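Local coordinates for tubulin-like protein CetZ1 (Haloferax volcanii, PDB 4B46) that binds GTP and controls cell shape, being essential for the rod-shaped cell type that swims efficiently, at residues Asn149-Phe154 with Gln360-Ala365; Val166-Ala171 with Val352-Glu357. All coordinates share one frame; numbering follows the deposited sequence.

Interaction 1. Residues Asn149-Phe154 with Gln360-Ala365; sequences NAARSF and QVAIEA
Ala151 on helix 144-160 presses its methyl group against helix 353-366, where CB lies 3.8 Å from CG1 of Val361 and 4.1 Å from CB of Ala362. The valine brings CG1 to this spot because that branch stands anti to its own backbone N (chi1 167°). With side chains this short at the crossing, the axes of segments 149-154 and 360-365 come within 8.4 Å of each other, at a signed crossing angle of -97°, nearly perpendicular. Such a crossing confines direct contact to a small patch, and small residues suit it: a methyl on each side lets the CA atoms of Ala151 and Ala362 approach to 5.5 Å. One turn further along the second helix, Ala365 sets its CB 3.6 Å from NH2 of Arg152. The arginine chain runs extended from CG to NE, long enough to carry its charged end alongside Ala365 at the exposed margin of the contact. There NE donates a hydrogen bond to a water lying at the guanidinium edge, in its plane, and the same water donates to the backbone O of Ala362 at 2.8 Å. Leu148, on the first helix, widens the apolar patch by touching Val361 and Ala365, and Leu358 adds to it from the second against Ala151. No direct hydrogen bond joins the two segments, so close apolar fit and one bridging water carry this join between the GTPase-domain helix and the C-terminal helix.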
# COMPACT_ATOMS: atom_id res chain seq x y z
N ASN A 149 0.63 18.61 4.92
CA ASN A 149 1.76 17.68 4.87
C ASN A 149 1.54 16.60 3.83
O ASN A 149 2.46 16.24 3.09
CB ASN A 149 2.01 17.02 6.22
CG ASN A 149 2.69 17.96 7.20
OD1 ASN A 149 3.22 19.00 6.82
ND2 ASN A 149 2.69 17.58 8.47
N ALA A 150 0.31 16.08 3.76
CA ALA A 150 0.02 14.97 2.85
C ALA A 150 0.11 15.43 1.41
O ALA A 150 0.66 14.72 0.55
CB ALA A 150 -1.36 14.40 3.14
N ALA A 151 -0.42 16.62 1.16
CA ALA A 151 -0.38 17.23 -0.16
C ALA A 151 1.07 17.37 -0.65
O ALA A 151 1.40 16.96 -1.75
CB ALA A 151 -1.07 18.59 -0.13
N ARG A 152 1.92 17.95 0.19
CA ARG A 152 3.34 18.10 -0.15
C ARG A 152 4.08 16.78 -0.28
O ARG A 152 4.88 16.60 -1.19
CB ARG A 152 4.05 18.97 0.88
CG ARG A 152 3.60 20.40 0.83
CD ARG A 152 4.34 21.21 1.87
NE ARG A 152 4.11 22.63 1.72
CZ ARG A 152 4.08 23.49 2.73
NH1 ARG A 152 4.24 23.05 3.97
NH2 ARG A 152 3.88 24.77 2.50
N SER A 153 3.80 15.85 0.63
CA SER A 153 4.43 14.54 0.59
C SER A 153 4.00 13.75 -0.65
O SER A 153 4.84 13.12 -1.33
CB SER A 153 4.07 13.75 1.86
OG SER A 153 4.70 12.48 1.90
N PHE A 154 2.71 13.80 -0.95
CA PHE A 154 2.18 13.11 -2.13
C PHE A 154 2.89 13.54 -3.41
O PHE A 154 3.28 12.71 -4.22
CB PHE A 154 0.66 13.31 -2.28
CG PHE A 154 0.13 12.80 -3.60
CD1 PHE A 154 -0.22 11.47 -3.75
CD2 PHE A 154 0.02 13.65 -4.69
CE1 PHE A 154 -0.68 10.99 -4.98
CE2 PHE A 154 -0.45 13.18 -5.92
CZ PHE A 154 -0.79 11.85 -6.06
N GLN A 360 -4.25 21.18 -5.27
CA GLN A 360 -4.70 22.54 -5.02
C GLN A 360 -4.18 23.06 -3.67
O GLN A 360 -3.72 24.20 -3.57
CB GLN A 360 -6.22 22.62 -5.06
CG GLN A 360 -6.77 24.04 -5.03
CD GLN A 360 -6.52 24.77 -6.33
OE1 GLN A 360 -6.79 24.25 -7.41
NE2 GLN A 360 -5.99 25.99 -6.23
N VAL A 361 -4.26 22.22 -2.64
CA VAL A 361 -3.72 22.55 -1.33
C VAL A 361 -2.23 22.90 -1.39
O VAL A 361 -1.80 23.92 -0.86
CB VAL A 361 -3.94 21.39 -0.33
CG1 VAL A 361 -3.11 21.60 0.93
CG2 VAL A 361 -5.42 21.28 0.02
N ALA A 362 -1.45 22.05 -2.06
CA ALA A 362 -0.02 22.28 -2.20
C ALA A 362 0.29 23.56 -2.98
O ALA A 362 1.17 24.33 -2.61
CB ALA A 362 0.64 21.09 -2.86
N ILE A 363 -0.45 23.78 -4.07
CA ILE A 363 -0.26 24.95 -4.92
C ILE A 363 -0.53 26.26 -4.18
O ILE A 363 0.25 27.21 -4.30
CB ILE A 363 -1.15 24.86 -6.18
CG1 ILE A 363 -0.51 23.92 -7.21
CG2 ILE A 363 -1.36 26.24 -6.80
CD1 ILE A 363 -1.32 23.79 -8.49
N GLU A 364 -1.62 26.31 -3.42
CA GLU A 364 -1.97 27.50 -2.66
C GLU A 364 -0.91 27.83 -1.61
O GLU A 364 -0.58 29.00 -1.40
CB GLU A 364 -3.34 27.34 -1.99
CG GLU A 364 -4.51 27.37 -2.96
CD GLU A 364 -5.83 27.02 -2.30
OE1 GLU A 364 -5.84 26.80 -1.06
OE2 GLU A 364 -6.85 26.96 -3.01
N ALA A 365 -0.37 26.80 -0.97
CA ALA A 365 0.64 27.01 0.07
C ALA A 365 1.98 27.46 -0.51
O ALA A 365 2.80 28.04 0.19
CB ALA A 365 0.82 25.77 0.91
O HOH W 1 3.40 23.57 -1.15

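Interaction 2. Residues Val166-Ala171 with Val352-Glu357; sequences VFDNDA and VPRIKE. With GDP (guanosine-5'-diphosphate), chain B.
OD1 of Asp168 takes two donors, NH2 of Arg354 at 2.9 Å and the backbone N of Asp170 at 3.0 Å, which reach it from opposite faces of the carboxylate plane. The bond from Asp170 N closes an Asx turn where strand 163-168 ends, fixing the carboxylate to its own backbone. OD2 receives the shorter bond, 2.7 Å from NE of Arg354, met from above the carboxylate plane. Arginine thus grips aspartate side-on, one nitrogen to each oxygen, with the two flat groups 23° apart. Bends at chi2 and chi3 turn the guanidinium so that its remaining nitrogen, NH1, can bond OE1 of Glu357 one turn along its own helix, at 3.0 Å. Arginine suits this place because its separate N-H groups serve two carboxylates at once; a leucine here would probably leave the carboxylates of Asp168 and Glu357 without their shared positive partner. Asp170 rests its CB near NH2, while its OD1 bonds Ser140. Between the two aspartates, Asn169 turns to the nucleotide: its ND2 donates to GDP N3 at 3.0 Å and its OD1 accepts from N2, an amide matched to the guanine edge. The salt-bridge network therefore holds the first turn of helix 353-366 against the end of strand 163-168, just ahead of the GTP-binding Asn169, beside Leu137 of strand 131-137, with helix 179-198 packed on Phe167 and Asn169.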
# COMPACT_ATOMS: atom_id res chain seq x y z
N VAL A 166 -2.31 3.85 -3.04
CA VAL A 166 -2.85 4.78 -2.05
C VAL A 166 -3.98 4.17 -1.24
O VAL A 166 -4.87 3.49 -1.78
CB VAL A 166 -3.31 6.10 -2.72
CG1 VAL A 166 -3.95 7.07 -1.70
CG2 VAL A 166 -2.16 6.76 -3.46
N PHE A 167 -3.94 4.40 0.07
CA PHE A 167 -5.07 4.12 0.95
C PHE A 167 -5.44 5.42 1.66
O PHE A 167 -4.59 6.05 2.30
CB PHE A 167 -4.72 3.02 1.97
CG PHE A 167 -5.89 2.59 2.80
CD1 PHE A 167 -6.24 3.28 3.95
CD2 PHE A 167 -6.66 1.49 2.42
CE1 PHE A 167 -7.33 2.89 4.72
CE2 PHE A 167 -7.75 1.09 3.18
CZ PHE A 167 -8.09 1.80 4.33
N ASP A 168 -6.70 5.84 1.54
CA ASP A 168 -7.14 7.11 2.11
C ASP A 168 -7.89 6.89 3.43
O ASP A 168 -9.04 6.45 3.42
CB ASP A 168 -8.03 7.83 1.08
CG ASP A 168 -8.34 9.28 1.46
OD1 ASP A 168 -7.99 9.72 2.58
OD2 ASP A 168 -8.94 9.99 0.62
N ASN A 169 -7.26 7.21 4.56
CA ASN A 169 -7.95 7.11 5.85
C ASN A 169 -9.28 7.86 5.88
O ASN A 169 -10.20 7.46 6.58
CB ASN A 169 -7.09 7.65 7.00
CG ASN A 169 -5.99 6.69 7.42
OD1 ASN A 169 -5.96 5.52 7.01
ND2 ASN A 169 -5.08 7.18 8.25
N ASP A 170 -9.38 8.95 5.13
CA ASP A 170 -10.60 9.76 5.18
C ASP A 170 -11.82 8.98 4.67
O ASP A 170 -12.95 9.24 5.09
CB ASP A 170 -10.43 11.07 4.42
CG ASP A 170 -11.57 12.03 4.67
OD1 ASP A 170 -11.86 12.32 5.85
OD2 ASP A 170 -12.19 12.51 3.69
N ALA A 171 -11.60 8.03 3.77
CA ALA A 171 -12.70 7.24 3.22
C ALA A 171 -13.04 6.06 4.12
O ALA A 171 -14.06 5.40 3.92
CB ALA A 171 -12.34 6.74 1.82
N VAL A 352 -8.85 12.17 -10.14
CA VAL A 352 -9.25 11.74 -8.81
C VAL A 352 -9.47 12.98 -7.94
O VAL A 352 -8.54 13.75 -7.71
CB VAL A 352 -8.18 10.82 -8.19
CG1 VAL A 352 -8.64 10.29 -6.86
CG2 VAL A 352 -7.88 9.65 -9.16
N PRO A 353 -10.72 13.21 -7.50
CA PRO A 353 -11.04 14.40 -6.70
C PRO A 353 -10.08 14.60 -5.53
O PRO A 353 -9.58 15.71 -5.33
CB PRO A 353 -12.47 14.12 -6.21
CG PRO A 353 -13.05 13.28 -7.30
CD PRO A 353 -11.92 12.40 -7.79
N ARG A 354 -9.82 13.54 -4.78
CA ARG A 354 -8.95 13.63 -3.63
C ARG A 354 -7.54 14.09 -4.02
O ARG A 354 -6.93 14.90 -3.32
CB ARG A 354 -8.90 12.28 -2.92
CG ARG A 354 -7.88 12.20 -1.81
CD ARG A 354 -8.19 13.17 -0.67
NE ARG A 354 -7.93 12.54 0.62
CZ ARG A 354 -7.62 13.20 1.74
NH1 ARG A 354 -7.52 14.53 1.73
NH2 ARG A 354 -7.39 12.53 2.86
N ILE A 355 -7.03 13.59 -5.14
CA ILE A 355 -5.72 14.00 -5.63
C ILE A 355 -5.73 15.44 -6.12
O ILE A 355 -4.82 16.21 -5.83
CB ILE A 355 -5.20 13.04 -6.72
CG1 ILE A 355 -5.08 11.62 -6.16
CG2 ILE A 355 -3.85 13.52 -7.28
CD1 ILE A 355 -4.36 11.58 -4.81
N LYS A 356 -6.79 15.82 -6.83
CA LYS A 356 -6.95 17.20 -7.27
C LYS A 356 -7.04 18.18 -6.09
O LYS A 356 -6.55 19.30 -6.18
CB LYS A 356 -8.18 17.36 -8.18
CG LYS A 356 -8.00 16.75 -9.57
CD LYS A 356 -9.07 17.24 -10.54
CE LYS A 356 -10.44 16.66 -10.22
NZ LYS A 356 -11.51 17.13 -11.15
N GLU A 357 -7.65 17.75 -4.99
CA GLU A 357 -7.69 18.57 -3.78
C GLU A 357 -6.29 18.83 -3.23
O GLU A 357 -5.93 19.97 -2.94
CB GLU A 357 -8.50 17.89 -2.67
CG GLU A 357 -8.44 18.69 -1.35
CD GLU A 357 -8.49 17.81 -0.12
OE1 GLU A 357 -8.45 16.57 -0.27
OE2 GLU A 357 -8.61 18.36 1.01
PB GDP B . 5.11 10.18 11.61
O1B GDP B . 5.68 11.53 11.95
O2B GDP B . 5.63 9.09 12.52
O3B GDP B . 5.43 9.89 10.16
O3A GDP B . 3.54 10.35 11.81
PA GDP B . 2.51 9.14 12.01
O1A GDP B . 2.89 7.95 11.20
O2A GDP B . 2.36 8.83 13.48
O5' GDP B . 1.15 9.82 11.47
C5' GDP B . 1.11 10.23 10.11
C4' GDP B . -0.29 10.04 9.56
O4' GDP B . -0.59 8.66 9.48
C3' GDP B . -1.35 10.57 10.52
O3' GDP B . -1.58 11.94 10.21
C2' GDP B . -2.57 9.70 10.25
O2' GDP B . -3.27 10.16 9.09
C1' GDP B . -1.98 8.40 9.80
N9 GDP B . -1.86 7.33 10.81
C8 GDP B . -1.23 7.39 12.00
N7 GDP B . -1.25 6.18 12.61
C5 GDP B . -1.88 5.32 11.77
C6 GDP B . -2.23 3.88 11.76
O6 GDP B . -1.94 3.13 12.73
N1 GDP B . -2.88 3.41 10.68
C2 GDP B . -3.21 4.18 9.63
N2 GDP B . -3.88 3.62 8.60
N3 GDP B . -2.91 5.50 9.56
C4 GDP B . -2.26 6.09 10.58

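Both interactions tie helix 353-366 to the GTPase domain: interaction 2 through its first turn, interaction 1 through its last turns, with centres about 12 Å apart. Between them Phe154 of helix 144-160 packs on Ile355, CE2 to CG2 at 3.7 Å, so the two contacts touch through this one pair of side chains. Their first partners are consecutive elements, helix 144-160 and then strand 163-168. Each is partly buried, but the chemistry differs. Interaction 1, farther from the chain's centre, has buried alanines and an exposed arginine served by water; interaction 2 sets a buried aspartate in a charged network next to the nucleotide pocket.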